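Local coordinates for cortical-lytic enzyme (Bacillus cereus, PDB 4S3J), which hydrolyses spore cortex peptidoglycan as an N-acetylglucosaminidase during germination, acting on partially degraded material that carries muramic acid delta-lactam, at residues A[136-141]-A[152-158]; A[227-231]-A[266-272]; A[306-310]-A[399-403]. All coordinates share one frame; numbering follows the deposited sequence.

Interaction 1: A[136-141]-A[152-158]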
ATOM      1  N   LEU A 136       3.035 -12.441   0.750  1.00 17.41           N
ATOM      2  CA  LEU A 136       3.178 -12.165  -0.682  1.00 15.71           C
ATOM      3  C   LEU A 136       1.954 -12.713  -1.398  1.00 17.65           C
ATOM      4  O   LEU A 136       1.627 -13.902  -1.255  1.00 18.69           O
ATOM      5  CB  LEU A 136       4.452 -12.788  -1.237  1.00 17.50           C
ATOM      6  CG  LEU A 136       4.691 -12.626  -2.741  1.00 18.86           C
ATOM      7  CD1 LEU A 136       4.853 -11.134  -3.136  1.00 17.07           C
ATOM      8  CD2 LEU A 136       5.899 -13.431  -3.175  1.00 21.33           C
ATOM      9  N   ALA A 137       1.286 -11.856  -2.162  1.00 15.63           N
ATOM     10  CA  ALA A 137       0.016 -12.194  -2.810  1.00 15.68           C
ATOM     11  C   ALA A 137       0.120 -12.228  -4.321  1.00 14.97           C
ATOM     12  O   ALA A 137       0.058 -11.179  -4.974  1.00 15.50           O
ATOM     13  CB  ALA A 137      -1.066 -11.205  -2.407  1.00 17.56           C
ATOM     14  N   TYR A 138       0.243 -13.428  -4.886  1.00 15.23           N
ATOM     15  CA  TYR A 138       0.336 -13.585  -6.324  1.00 15.62           C
ATOM     16  C   TYR A 138      -1.062 -13.578  -6.939  1.00 17.29           C
ATOM     17  O   TYR A 138      -1.867 -14.496  -6.755  1.00 18.07           O
ATOM     18  CB  TYR A 138       1.127 -14.853  -6.660  1.00 17.02           C
ATOM     19  CG  TYR A 138       1.448 -15.050  -8.136  1.00 18.75           C
ATOM     20  CD1 TYR A 138       1.267 -14.039  -9.060  1.00 23.76           C
ATOM     21  CD2 TYR A 138       1.908 -16.274  -8.602  1.00 17.77           C
ATOM     22  CE1 TYR A 138       1.544 -14.239 -10.399  1.00 29.30           C
ATOM     23  CE2 TYR A 138       2.207 -16.466  -9.935  1.00 18.06           C
ATOM     24  CZ  TYR A 138       2.012 -15.463 -10.825  1.00 20.35           C
ATOM     25  OH  TYR A 138       2.295 -15.660 -12.170  1.00 24.16           O
ATOM     26  N   PHE A 139      -1.342 -12.507  -7.672  1.00 17.17           N
ATOM     27  CA  PHE A 139      -2.657 -12.251  -8.238  1.00 15.94           C
ATOM     28  C   PHE A 139      -2.722 -12.810  -9.657  1.00 17.12           C
ATOM     29  O   PHE A 139      -1.988 -12.298 -10.522  1.00 15.67           O
ATOM     30  CB  PHE A 139      -2.918 -10.737  -8.264  1.00 17.09           C
ATOM     31  CG  PHE A 139      -4.351 -10.367  -8.559  1.00 17.65           C
ATOM     32  CD1 PHE A 139      -4.817 -10.327  -9.854  1.00 19.66           C
ATOM     33  CD2 PHE A 139      -5.210  -9.998  -7.532  1.00 17.89           C
ATOM     34  CE1 PHE A 139      -6.141  -9.971 -10.125  1.00 19.24           C
ATOM     35  CE2 PHE A 139      -6.513  -9.640  -7.808  1.00 18.21           C
ATOM     36  CZ  PHE A 139      -6.971  -9.622  -9.092  1.00 16.67           C
ATOM     37  N   SER A 140      -3.541 -13.830  -9.968  1.00 15.34           N
ATOM     38  CA  SER A 140      -4.416 -14.580  -9.051  1.00 15.33           C
ATOM     39  C   SER A 140      -4.706 -15.971  -9.630  1.00 16.08           C
ATOM     40  O   SER A 140      -4.376 -16.255 -10.770  1.00 17.31           O
ATOM     41  CB  SER A 140      -5.753 -13.855  -8.842  1.00 16.40           C
ATOM     42  OG  SER A 140      -6.560 -13.978 -10.002  1.00 18.30           O
ATOM     43  N   PHE A 141      -5.303 -16.825  -8.814  1.00 16.20           N
ATOM     44  CA  PHE A 141      -5.960 -18.056  -9.268  1.00 17.05           C
ATOM     45  C   PHE A 141      -7.403 -17.708  -9.584  1.00 17.61           C
ATOM     46  O   PHE A 141      -8.101 -17.176  -8.721  1.00 19.81           O
ATOM     47  CB  PHE A 141      -5.936 -19.126  -8.187  1.00 17.78           C
ATOM     48  CG  PHE A 141      -4.588 -19.733  -7.926  1.00 17.33           C
ATOM     49  CD1 PHE A 141      -3.578 -18.983  -7.322  1.00 18.78           C
ATOM     50  CD2 PHE A 141      -4.334 -21.059  -8.240  1.00 23.49           C
ATOM     51  CE1 PHE A 141      -2.352 -19.545  -7.064  1.00 20.21           C
ATOM     52  CE2 PHE A 141      -3.090 -21.625  -7.974  1.00 24.33           C
ATOM     53  CZ  PHE A 141      -2.105 -20.864  -7.384  1.00 24.50           C
ATOM     54  N   PRO A 152      -1.955 -19.346 -12.131  1.00 22.71           N
ATOM     55  CA  PRO A 152      -1.083 -18.413 -12.858  1.00 21.23           C
ATOM     56  C   PRO A 152       0.311 -18.988 -13.104  1.00 25.17           C
ATOM     57  O   PRO A 152       0.711 -19.929 -12.430  1.00 22.94           O
ATOM     58  CB  PRO A 152      -1.015 -17.204 -11.934  1.00 21.50           C
ATOM     59  CG  PRO A 152      -1.247 -17.750 -10.581  1.00 20.99           C
ATOM     60  CD  PRO A 152      -2.207 -18.897 -10.750  1.00 19.34           C
ATOM     61  N   THR A 153       1.051 -18.410 -14.050  1.00 24.13           N
ATOM     62  CA  THR A 153       2.313 -19.005 -14.461  1.00 21.10           C
ATOM     63  C   THR A 153       3.354 -18.941 -13.345  1.00 25.98           C
ATOM     64  O   THR A 153       3.345 -18.011 -12.541  1.00 23.57           O
ATOM     65  CB  THR A 153       2.866 -18.307 -15.736  1.00 31.93           C
ATOM     66  OG1 THR A 153       4.031 -18.995 -16.195  1.00 44.20           O
ATOM     67  CG2 THR A 153       3.205 -16.842 -15.472  1.00 28.76           C
ATOM     68  N   GLU A 154       4.225 -19.948 -13.290  1.00 27.03           N
ATOM     69  CA  GLU A 154       5.377 -19.960 -12.384  1.00 24.84           C
ATOM     70  C   GLU A 154       4.981 -19.794 -10.915  1.00 21.38           C
ATOM     71  O   GLU A 154       5.690 -19.145 -10.134  1.00 24.97           O
ATOM     72  CB  GLU A 154       6.360 -18.857 -12.803  1.00 34.57           C
ATOM     73  CG  GLU A 154       6.815 -18.969 -14.262  1.00 36.47           C
ATOM     74  CD  GLU A 154       7.633 -17.767 -14.721  1.00 47.38           C
ATOM     75  OE1 GLU A 154       8.638 -17.428 -14.066  1.00 49.38           O
ATOM     76  OE2 GLU A 154       7.246 -17.147 -15.735  1.00 58.39           O
ATOM     77  N   THR A 155       3.857 -20.398 -10.528  1.00 26.65           N
ATOM     78  CA  THR A 155       3.385 -20.288  -9.150  1.00 25.25           C
ATOM     79  C   THR A 155       4.394 -20.860  -8.169  1.00 26.70           C
ATOM     80  O   THR A 155       4.642 -20.267  -7.131  1.00 24.09           O
ATOM     81  CB  THR A 155       2.015 -20.989  -8.956  1.00 24.26           C
ATOM     82  OG1 THR A 155       1.009 -20.238  -9.641  1.00 25.41           O
ATOM     83  CG2 THR A 155       1.616 -21.025  -7.515  1.00 30.17           C
ATOM     84  N   ALA A 156       4.980 -22.013  -8.481  1.00 32.03           N
ATOM     85  CA  ALA A 156       5.932 -22.635  -7.560  1.00 30.17           C
ATOM     86  C   ALA A 156       7.139 -21.727  -7.320  1.00 25.58           C
ATOM     87  O   ALA A 156       7.637 -21.637  -6.197  1.00 28.64           O
ATOM     88  CB  ALA A 156       6.380 -23.990  -8.087  1.00 30.09           C
ATOM     89  N   LYS A 157       7.619 -21.081  -8.376  1.00 28.78           N
ATOM     90  CA  LYS A 157       8.749 -20.158  -8.271  1.00 28.24           C
ATOM     91  C   LYS A 157       8.457 -19.015  -7.302  1.00 22.89           C
ATOM     92  O   LYS A 157       9.294 -18.665  -6.460  1.00 25.32           O
ATOM     93  CB  LYS A 157       9.097 -19.579  -9.651  1.00 32.60           C
ATOM     94  CG  LYS A 157      10.267 -18.582  -9.655  1.00 34.20           C
ATOM     95  CD  LYS A 157      10.558 -18.016 -11.047  1.00 48.82           C
ATOM     96  CE  LYS A 157      11.050 -19.086 -12.015  1.00 67.86           C
ATOM     97  NZ  LYS A 157      11.378 -18.526 -13.357  1.00 69.73           N
ATOM     98  N   ILE A 158       7.282 -18.412  -7.453  1.00 25.52           N
ATOM     99  CA  ILE A 158       6.899 -17.254  -6.646  1.00 22.57           C
ATOM    100  C   ILE A 158       6.651 -17.659  -5.192  1.00 20.48           C
ATOM    101  O   ILE A 158       7.089 -16.984  -4.272  1.00 22.21           O
ATOM    102  CB  ILE A 158       5.656 -16.571  -7.248  1.00 24.23           C
ATOM    103  CG1 ILE A 158       5.953 -16.077  -8.680  1.00 21.95           C
ATOM    104  CG2 ILE A 158       5.187 -15.416  -6.389  1.00 21.45           C
ATOM    105  CD1 ILE A 158       7.100 -15.088  -8.793  1.00 26.54           C
TER

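Interaction 2: A[227-231]-A[266-272]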
ATOM      1  N   ARG A 227     -25.173 -11.899  -0.989  1.00 24.95           N
ATOM      2  CA  ARG A 227     -24.502 -11.407   0.227  1.00 24.09           C
ATOM      3  C   ARG A 227     -24.390 -12.509   1.281  1.00 22.93           C
ATOM      4  O   ARG A 227     -23.291 -12.863   1.723  1.00 25.34           O
ATOM      5  CB  ARG A 227     -25.252 -10.198   0.809  1.00 25.48           C
ATOM      6  CG  ARG A 227     -24.625  -9.618   2.073  1.00 29.87           C
ATOM      7  CD  ARG A 227     -25.424  -8.424   2.611  1.00 27.67           C
ATOM      8  NE  ARG A 227     -26.810  -8.794   2.851  1.00 31.80           N
ATOM      9  CZ  ARG A 227     -27.237  -9.452   3.920  1.00 38.06           C
ATOM     10  NH1 ARG A 227     -26.383  -9.824   4.861  1.00 37.69           N
ATOM     11  NH2 ARG A 227     -28.525  -9.761   4.029  1.00 37.53           N
ATOM     12  N   GLU A 228     -25.525 -13.083   1.667  1.00 25.61           N
ATOM     13  CA  GLU A 228     -25.502 -14.089   2.720  1.00 29.87           C
ATOM     14  C   GLU A 228     -24.897 -15.413   2.239  1.00 28.41           C
ATOM     15  O   GLU A 228     -24.259 -16.108   3.032  1.00 26.18           O
ATOM     16  CB  GLU A 228     -26.907 -14.304   3.284  1.00 36.41           C
ATOM     17  CG  GLU A 228     -26.968 -15.352   4.377  1.00 48.48           C
ATOM     18  CD  GLU A 228     -26.016 -15.071   5.536  1.00 59.65           C
ATOM     19  OE1 GLU A 228     -25.738 -13.883   5.842  1.00 49.22           O
ATOM     20  OE2 GLU A 228     -25.537 -16.062   6.131  1.00 43.33           O
ATOM     21  N   ALA A 229     -25.074 -15.757   0.955  1.00 26.45           N
ATOM     22  CA  ALA A 229     -24.440 -16.953   0.389  1.00 24.44           C
ATOM     23  C   ALA A 229     -22.904 -16.832   0.420  1.00 22.92           C
ATOM     24  O   ALA A 229     -22.195 -17.822   0.608  1.00 27.41           O
ATOM     25  CB  ALA A 229     -24.942 -17.212  -1.043  1.00 23.67           C
ATOM     26  N   TYR A 230     -22.386 -15.623   0.231  1.00 22.85           N
ATOM     27  CA  TYR A 230     -20.948 -15.390   0.336  1.00 23.04           C
ATOM     28  C   TYR A 230     -20.511 -15.574   1.799  1.00 22.27           C
ATOM     29  O   TYR A 230     -19.508 -16.232   2.081  1.00 23.81           O
ATOM     30  CB  TYR A 230     -20.586 -13.983  -0.167  1.00 22.04           C
ATOM     31  CG  TYR A 230     -19.102 -13.685  -0.339  1.00 21.07           C
ATOM     32  CD1 TYR A 230     -18.138 -14.691  -0.293  1.00 23.82           C
ATOM     33  CD2 TYR A 230     -18.671 -12.389  -0.545  1.00 23.64           C
ATOM     34  CE1 TYR A 230     -16.785 -14.403  -0.455  1.00 25.84           C
ATOM     35  CE2 TYR A 230     -17.307 -12.089  -0.702  1.00 23.27           C
ATOM     36  CZ  TYR A 230     -16.379 -13.107  -0.661  1.00 21.38           C
ATOM     37  OH  TYR A 230     -15.040 -12.838  -0.817  1.00 21.82           O
ATOM     38  N   ASN A 231     -21.264 -14.993   2.726  1.00 24.88           N
ATOM     39  CA  ASN A 231     -20.991 -15.206   4.152  1.00 23.37           C
ATOM     40  C   ASN A 231     -20.967 -16.689   4.502  1.00 24.59           C
ATOM     41  O   ASN A 231     -20.057 -17.152   5.183  1.00 27.43           O
ATOM     42  CB  ASN A 231     -22.016 -14.485   5.038  1.00 29.57           C
ATOM     43  CG  ASN A 231     -21.962 -12.990   4.896  1.00 28.82           C
ATOM     44  OD1 ASN A 231     -20.933 -12.429   4.512  1.00 26.26           O
ATOM     45  ND2 ASN A 231     -23.068 -12.321   5.218  1.00 28.13           N
ATOM     46  N   ALA A 266     -22.861  -6.976  -1.192  1.00 25.11           N
ATOM     47  CA  ALA A 266     -22.297  -8.302  -1.023  1.00 24.83           C
ATOM     48  C   ALA A 266     -21.026  -8.310  -0.193  1.00 25.67           C
ATOM     49  O   ALA A 266     -20.580  -9.373   0.216  1.00 24.68           O
ATOM     50  CB  ALA A 266     -22.020  -8.919  -2.379  1.00 25.85           C
ATOM     51  N   HIS A 267     -20.437  -7.138   0.058  1.00 21.10           N
ATOM     52  CA  HIS A 267     -19.279  -7.062   0.955  1.00 24.19           C
ATOM     53  C   HIS A 267     -19.751  -6.651   2.351  1.00 22.53           C
ATOM     54  O   HIS A 267     -19.806  -5.471   2.700  1.00 24.75           O
ATOM     55  CB  HIS A 267     -18.219  -6.098   0.420  1.00 19.86           C
ATOM     56  CG  HIS A 267     -17.373  -6.690  -0.654  1.00 22.98           C
ATOM     57  ND1 HIS A 267     -16.196  -6.095  -1.102  1.00 22.44           N
ATOM     58  CD2 HIS A 267     -17.499  -7.820  -1.383  1.00 23.12           C
ATOM     59  CE1 HIS A 267     -15.664  -6.832  -2.038  1.00 22.05           C
ATOM     60  NE2 HIS A 267     -16.433  -7.893  -2.245  1.00 22.10           N
ATOM     61  N   ASP A 268     -20.079  -7.665   3.138  1.00 20.72           N
ATOM     62  CA  ASP A 268     -20.691  -7.499   4.447  1.00 22.57           C
ATOM     63  C   ASP A 268     -19.599  -7.367   5.500  1.00 24.04           C
ATOM     64  O   ASP A 268     -19.050  -8.364   5.975  1.00 25.24           O
ATOM     65  CB  ASP A 268     -21.603  -8.702   4.716  1.00 23.93           C
ATOM     66  CG  ASP A 268     -22.503  -8.537   5.942  1.00 27.67           C
ATOM     67  OD1 ASP A 268     -22.144  -7.807   6.894  1.00 25.87           O
ATOM     68  OD2 ASP A 268     -23.603  -9.162   5.929  1.00 29.08           O
ATOM     69  N   TYR A 269     -19.267  -6.124   5.851  1.00 26.22           N
ATOM     70  CA  TYR A 269     -18.166  -5.854   6.763  1.00 22.29           C
ATOM     71  C   TYR A 269     -18.325  -6.609   8.089  1.00 22.21           C
ATOM     72  O   TYR A 269     -17.411  -7.311   8.524  1.00 26.37           O
ATOM     73  CB  TYR A 269     -18.062  -4.348   7.044  1.00 26.35           C
ATOM     74  CG  TYR A 269     -17.170  -3.526   6.105  1.00 23.26           C
ATOM     75  CD1 TYR A 269     -17.279  -3.619   4.722  1.00 21.80           C
ATOM     76  CD2 TYR A 269     -16.259  -2.616   6.625  1.00 24.09           C
ATOM     77  CE1 TYR A 269     -16.476  -2.853   3.883  1.00 19.73           C
ATOM     78  CE2 TYR A 269     -15.460  -1.855   5.805  1.00 22.22           C
ATOM     79  CZ  TYR A 269     -15.568  -1.962   4.442  1.00 19.81           C
ATOM     80  OH  TYR A 269     -14.766  -1.179   3.636  1.00 22.23           O
ATOM     81  N   LYS A 270     -19.511  -6.509   8.696  1.00 26.42           N
ATOM     82  CA  LYS A 270     -19.751  -7.094  10.011  1.00 31.96           C
ATOM     83  C   LYS A 270     -19.648  -8.614   9.960  1.00 27.11           C
ATOM     84  O   LYS A 270     -18.983  -9.228  10.785  1.00 26.02           O
ATOM     85  CB  LYS A 270     -21.140  -6.707  10.514  1.00 41.19           C
ATOM     86  CG  LYS A 270     -21.422  -7.047  11.974  1.00 69.28           C
ATOM     87  CD  LYS A 270     -22.841  -6.626  12.345  1.00 97.40           C
ATOM     88  CE  LYS A 270     -23.001  -5.124  12.461  1.00108.13           C
ATOM     89  NZ  LYS A 270     -24.415  -4.758  12.744  1.00116.26           N
ATOM     90  N   ALA A 271     -20.310  -9.225   8.983  1.00 24.89           N
ATOM     91  CA  ALA A 271     -20.290 -10.676   8.874  1.00 24.24           C
ATOM     92  C   ALA A 271     -18.902 -11.220   8.568  1.00 25.30           C
ATOM     93  O   ALA A 271     -18.467 -12.190   9.177  1.00 27.81           O
ATOM     94  CB  ALA A 271     -21.286 -11.141   7.807  1.00 25.97           C
ATOM     95  N   GLN A 272     -18.213 -10.618   7.600  1.00 25.89           N
ATOM     96  CA  GLN A 272     -16.893 -11.122   7.243  1.00 25.36           C
ATOM     97  C   GLN A 272     -15.927 -10.946   8.409  1.00 25.02           C
ATOM     98  O   GLN A 272     -15.131 -11.837   8.698  1.00 26.73           O
ATOM     99  CB  GLN A 272     -16.365 -10.425   5.976  1.00 23.08           C
ATOM    100  CG  GLN A 272     -17.163 -10.778   4.711  1.00 22.31           C
ATOM    101  CD  GLN A 272     -16.417 -10.495   3.411  1.00 24.71           C
ATOM    102  OE1 GLN A 272     -15.195 -10.372   3.400  1.00 27.76           O
ATOM    103  NE2 GLN A 272     -17.163 -10.356   2.318  1.00 25.46           N
TER
HETATM  104  O   HOH W   1     -20.112 -10.574   2.564  1.00 23.77           O

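Interaction 3: A[306-310]-A[399-403]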
ATOM      1  N   LEU A 306     -11.356   3.687   7.554  1.00 21.96           N
ATOM      2  CA  LEU A 306     -10.820   2.926   8.678  1.00 20.76           C
ATOM      3  C   LEU A 306     -11.712   3.049   9.915  1.00 21.61           C
ATOM      4  O   LEU A 306     -11.902   2.061  10.634  1.00 22.16           O
ATOM      5  CB  LEU A 306      -9.401   3.365   9.028  1.00 19.95           C
ATOM      6  CG  LEU A 306      -8.389   3.104   7.914  1.00 17.64           C
ATOM      7  CD1 LEU A 306      -7.020   3.616   8.366  1.00 21.03           C
ATOM      8  CD2 LEU A 306      -8.301   1.642   7.514  1.00 20.42           C
ATOM      9  N   GLN A 307     -12.247   4.242  10.167  1.00 20.68           N
ATOM     10  CA  GLN A 307     -13.132   4.440  11.314  1.00 22.44           C
ATOM     11  C   GLN A 307     -14.420   3.640  11.148  1.00 25.23           C
ATOM     12  O   GLN A 307     -14.908   3.042  12.108  1.00 25.87           O
ATOM     13  CB  GLN A 307     -13.462   5.915  11.502  1.00 23.32           C
ATOM     14  CG  GLN A 307     -12.287   6.763  11.938  1.00 24.94           C
ATOM     15  CD  GLN A 307     -12.642   8.224  11.992  1.00 28.68           C
ATOM     16  OE1 GLN A 307     -13.245   8.761  11.068  1.00 33.25           O
ATOM     17  NE2 GLN A 307     -12.301   8.868  13.086  1.00 32.04           N
ATOM     18  N   TYR A 308     -14.970   3.625   9.934  1.00 22.44           N
ATOM     19  CA  TYR A 308     -16.171   2.839   9.700  1.00 24.47           C
ATOM     20  C   TYR A 308     -15.837   1.364   9.886  1.00 26.59           C
ATOM     21  O   TYR A 308     -16.575   0.648  10.553  1.00 24.22           O
ATOM     22  CB  TYR A 308     -16.755   3.069   8.314  1.00 23.32           C
ATOM     23  CG  TYR A 308     -17.834   2.048   8.028  1.00 29.75           C
ATOM     24  CD1 TYR A 308     -19.053   2.105   8.677  1.00 28.97           C
ATOM     25  CD2 TYR A 308     -17.600   1.000   7.172  1.00 23.00           C
ATOM     26  CE1 TYR A 308     -20.033   1.154   8.441  1.00 29.99           C
ATOM     27  CE2 TYR A 308     -18.571   0.034   6.921  1.00 26.57           C
ATOM     28  CZ  TYR A 308     -19.782   0.120   7.570  1.00 25.58           C
ATOM     29  OH  TYR A 308     -20.749  -0.838   7.329  1.00 35.03           O
ATOM     30  N   ALA A 309     -14.711   0.917   9.335  1.00 23.21           N
ATOM     31  CA  ALA A 309     -14.326  -0.489   9.456  1.00 19.32           C
ATOM     32  C   ALA A 309     -14.204  -0.929  10.926  1.00 25.81           C
ATOM     33  O   ALA A 309     -14.676  -2.000  11.298  1.00 23.78           O
ATOM     34  CB  ALA A 309     -13.033  -0.747   8.720  1.00 21.92           C
ATOM     35  N   LYS A 310     -13.579  -0.093  11.758  1.00 24.15           N
ATOM     36  CA  LYS A 310     -13.420  -0.373  13.189  1.00 23.40           C
ATOM     37  C   LYS A 310     -14.754  -0.489  13.903  1.00 24.75           C
ATOM     38  O   LYS A 310     -14.852  -1.158  14.921  1.00 28.52           O
ATOM     39  CB  LYS A 310     -12.566   0.728  13.838  1.00 23.28           C
ATOM     40  CG  LYS A 310     -11.121   0.568  13.512  1.00 28.30           C
ATOM     41  CD  LYS A 310     -10.276   1.692  14.116  1.00 31.30           C
ATOM     42  CE  LYS A 310     -10.490   1.877  15.590  1.00 34.30           C
ATOM     43  NZ  LYS A 310      -9.601   2.965  16.100  1.00 37.62           N
ATOM     44  N   GLU A 399      -2.349   5.686  14.875  1.00 19.74           N
ATOM     45  CA  GLU A 399      -3.435   6.336  15.591  1.00 23.67           C
ATOM     46  C   GLU A 399      -4.654   5.430  15.670  1.00 21.98           C
ATOM     47  O   GLU A 399      -5.301   5.351  16.709  1.00 25.66           O
ATOM     48  CB  GLU A 399      -3.818   7.650  14.918  1.00 25.13           C
ATOM     49  CG  GLU A 399      -2.759   8.733  14.971  1.00 27.28           C
ATOM     50  CD  GLU A 399      -3.095   9.901  14.060  1.00 42.17           C
ATOM     51  OE1 GLU A 399      -3.728   9.676  13.008  1.00 26.54           O
ATOM     52  OE2 GLU A 399      -2.728  11.045  14.381  1.00 48.91           O
ATOM     53  N   GLN A 400      -4.961   4.753  14.565  1.00 21.71           N
ATOM     54  CA  GLN A 400      -6.176   3.936  14.474  1.00 20.28           C
ATOM     55  C   GLN A 400      -5.984   2.533  15.039  1.00 23.11           C
ATOM     56  O   GLN A 400      -6.965   1.825  15.293  1.00 24.96           O
ATOM     57  CB  GLN A 400      -6.643   3.855  13.018  1.00 21.76           C
ATOM     58  CG  GLN A 400      -7.083   5.185  12.455  1.00 25.75           C
ATOM     59  CD  GLN A 400      -8.333   5.708  13.133  1.00 33.48           C
ATOM     60  OE1 GLN A 400      -9.231   4.940  13.477  1.00 33.84           O
ATOM     61  NE2 GLN A 400      -8.390   7.014  13.346  1.00 30.14           N
ATOM     62  N   GLY A 401      -4.736   2.127  15.254  1.00 23.15           N
ATOM     63  CA  GLY A 401      -4.451   0.839  15.857  1.00 22.88           C
ATOM     64  C   GLY A 401      -4.803  -0.372  14.999  1.00 28.19           C
ATOM     65  O   GLY A 401      -5.159  -1.420  15.523  1.00 26.22           O
ATOM     66  N   ILE A 402      -4.706  -0.253  13.680  1.00 26.49           N
ATOM     67  CA  ILE A 402      -5.105  -1.363  12.814  1.00 27.28           C
ATOM     68  C   ILE A 402      -3.954  -2.359  12.598  1.00 24.88           C
ATOM     69  O   ILE A 402      -2.828  -2.130  13.024  1.00 31.17           O
ATOM     70  CB  ILE A 402      -5.623  -0.858  11.483  1.00 25.98           C
ATOM     71  CG1 ILE A 402      -4.557  -0.023  10.795  1.00 18.89           C
ATOM     72  CG2 ILE A 402      -6.887  -0.007  11.677  1.00 28.15           C
ATOM     73  CD1 ILE A 402      -4.838   0.134   9.312  1.00 22.30           C
ATOM     74  N   GLY A 403      -4.258  -3.493  11.979  1.00 23.89           N
ATOM     75  CA  GLY A 403      -3.305  -4.582  11.901  1.00 20.10           C
ATOM     76  C   GLY A 403      -2.139  -4.404  10.956  1.00 23.38           C
ATOM     77  O   GLY A 403      -1.033  -4.880  11.226  1.00 22.21           O
TER
HETATM   78  O   HOH W   2     -10.534   7.770  15.373  1.00 54.46           O

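Interaction 1: A[136-141]-A[152-158]
Y138 extends from strand 135-143 to the turn ahead of helix 155-164, where its hydroxyl donates to the backbone carbonyl of T153, with OH and O 2.6 Å apart. The acceptor lies in the plane of the phenol ring at its edge, and the hydroxyl uses a lone pair of T153 O in the carbonyl plane. Having CG anti to the backbone N (chi1 -173°) sends the ring out from the strand, and tyrosine is long enough to span the gap.

P152 serves two aromatic rings at once. Its CG lies over one face of Y138, 4.0 Å from the centroid and displaced toward the rim, while its CD sits over the centre of F141, 3.6 Å from that centroid. Two CH-pi contacts suit the compact, rigid pyrrolidine. The rim of F141 continues to T155, with CZ 3.7 Å from CG2.

This joins a strand of the family 18 TIM barrel to the helix that follows it. The helix contributes I158, whose CG2 meets L136 CD2 at 3.8 Å as the two side chains cross at about a right angle; CG1 approaches Y138 CE2 obliquely.

Further out, a type II turn from P152 to T155 presents the T153 carbonyl, and T155 OG1 closes the turn by donating to P152 O (2.8 Å). E154, at the N-cap position, is tied through OE2 to I118 N. On the strand side the peptide before S140 is cis, as non-proline peptides in family 18 barrels sometimes are, and S140 OG pairs with T174 OG1.

Interaction 2: A[227-231]-A[266-272]
D268 OD2 is gripped from helix 227-240 by two donors that arrive from opposite faces of its carboxylate. R227 NH1 makes a salt bridge to it at 3.1 Å, nearly along the C-O axis, with the oxygen in the guanidinium plane. N231 ND2 bonds to the same OD2 at 3.3 Å, from above the carboxylate plane. The bend of the arginine chain at chi3 (56°) turns NH1 toward the aspartate. A second bond from N231 ND2, to E228 OE1 at 3.2 Å, fixes the rotation of the amide, and E228 OE2 is itself paired with R235.

The other oxygen of D268 works within its own segment: OD1 accepts from A271 N at 3.1 Å with an N-H...O angle of 170°, making D268 a true N-cap of helix 269-275. Its carboxylate thus caps a helix and anchors it to a neighbour, and its charge probably suits both the arginine and the positive end of the helix.

A water between the segments has four partners. It donates to N231 OD1 (2.8 Å) and A266 O (2.7 Å), and accepts from D268 N and Q272 NE2, so it links polar groups of both.

Packing fills the remainder. A271, small enough to let the helices approach, sets CB 3.4 Å from N231 ND2, and the aliphatic base of R227 rests on A266. Y230 CE2 lies 3.5 Å from Q272 NE2, and the OE1 of that glutamine is hydrogen-bonded to T249 OG1.

H267, fixed by F219 O and V252 N, stands beside E220, the probable proton donor. Joining the N-terminal ends of two barrel helices next to the catalytic face is in keeping with a family 18 TIM barrel.

Interaction 3: A[306-310]-A[399-403]
K310 leaves helix 299-312 with CB directed toward Q400, the last residue of helix 387-400, and its chain runs out to the amide and carbonyl of that one residue. CB and CG carry the chain across the gap, and a bend at chi3 (53°) turns CE and NZ alongside the two oxygens of Q400. CD lies 3.5 Å from Q400 OE1 and equally far from Q400 O, while CE stays beside the same two oxygens. At the tip, NZ donates to Q400 O at 3.0 Å, tilted out of the carbonyl plane with a C=O...N angle of 123°; a weak bond to Q400 OE1 at 3.3 Å adds a second hold. A lysine suits this place because carbonyls at the C-terminal end of a helix are probably made more negative by the helix dipole.

Q400 receives it by folding back at chi2 (-66°), which brings OE1 round to the ammonium. The other end of the amide, NE2, shares a water with Q307: the water is 3.0 Å from Q400 NE2 and 3.1 Å from Q307 NE2, accepting from both. Q307 CG also touches Q400 OE1, and the two amide planes stand nearly perpendicular. G401 then leaves the helix with positive phi, a conformation that is easy for glycine.

L306 CD2 meets I402 CD1 at 4.2 Å, the two buried branched side chains crossing at about a right angle on the barrel side of the polar contact. Beneath lies strand 318-330, where I318 touches L306 and K310, and M320 touches I402. L396, earlier in helix 387-400, packs on L306 and extends the contact along that helix. Two helices of the barrel's outer layer therefore meet over the strands, just where helix 387-400 ends and the chain turns into strand 404-408.

How the interactions relate
All three contacts belong to the glycosyl hydrolase family 18 TIM barrel and come in series along the chain. Interaction 1 joins strand 135-143 to the helix after it; interactions 2 and 3 each link two segments from the layer around the barrel. Interactions 2 and 3 are neighbours, with centres about 19 Å apart, and touch where the rings of Y269 and Y308 meet, Y269 CD2 lying 3.5 Å from Y308 CE2. Interaction 1 touches neither: its centre is about 27 Å from that of interaction 2 and about 30 Å from that of interaction 3. Interaction 2 borders the probable proton donor E220, whereas interaction 3 is structural packing away from it.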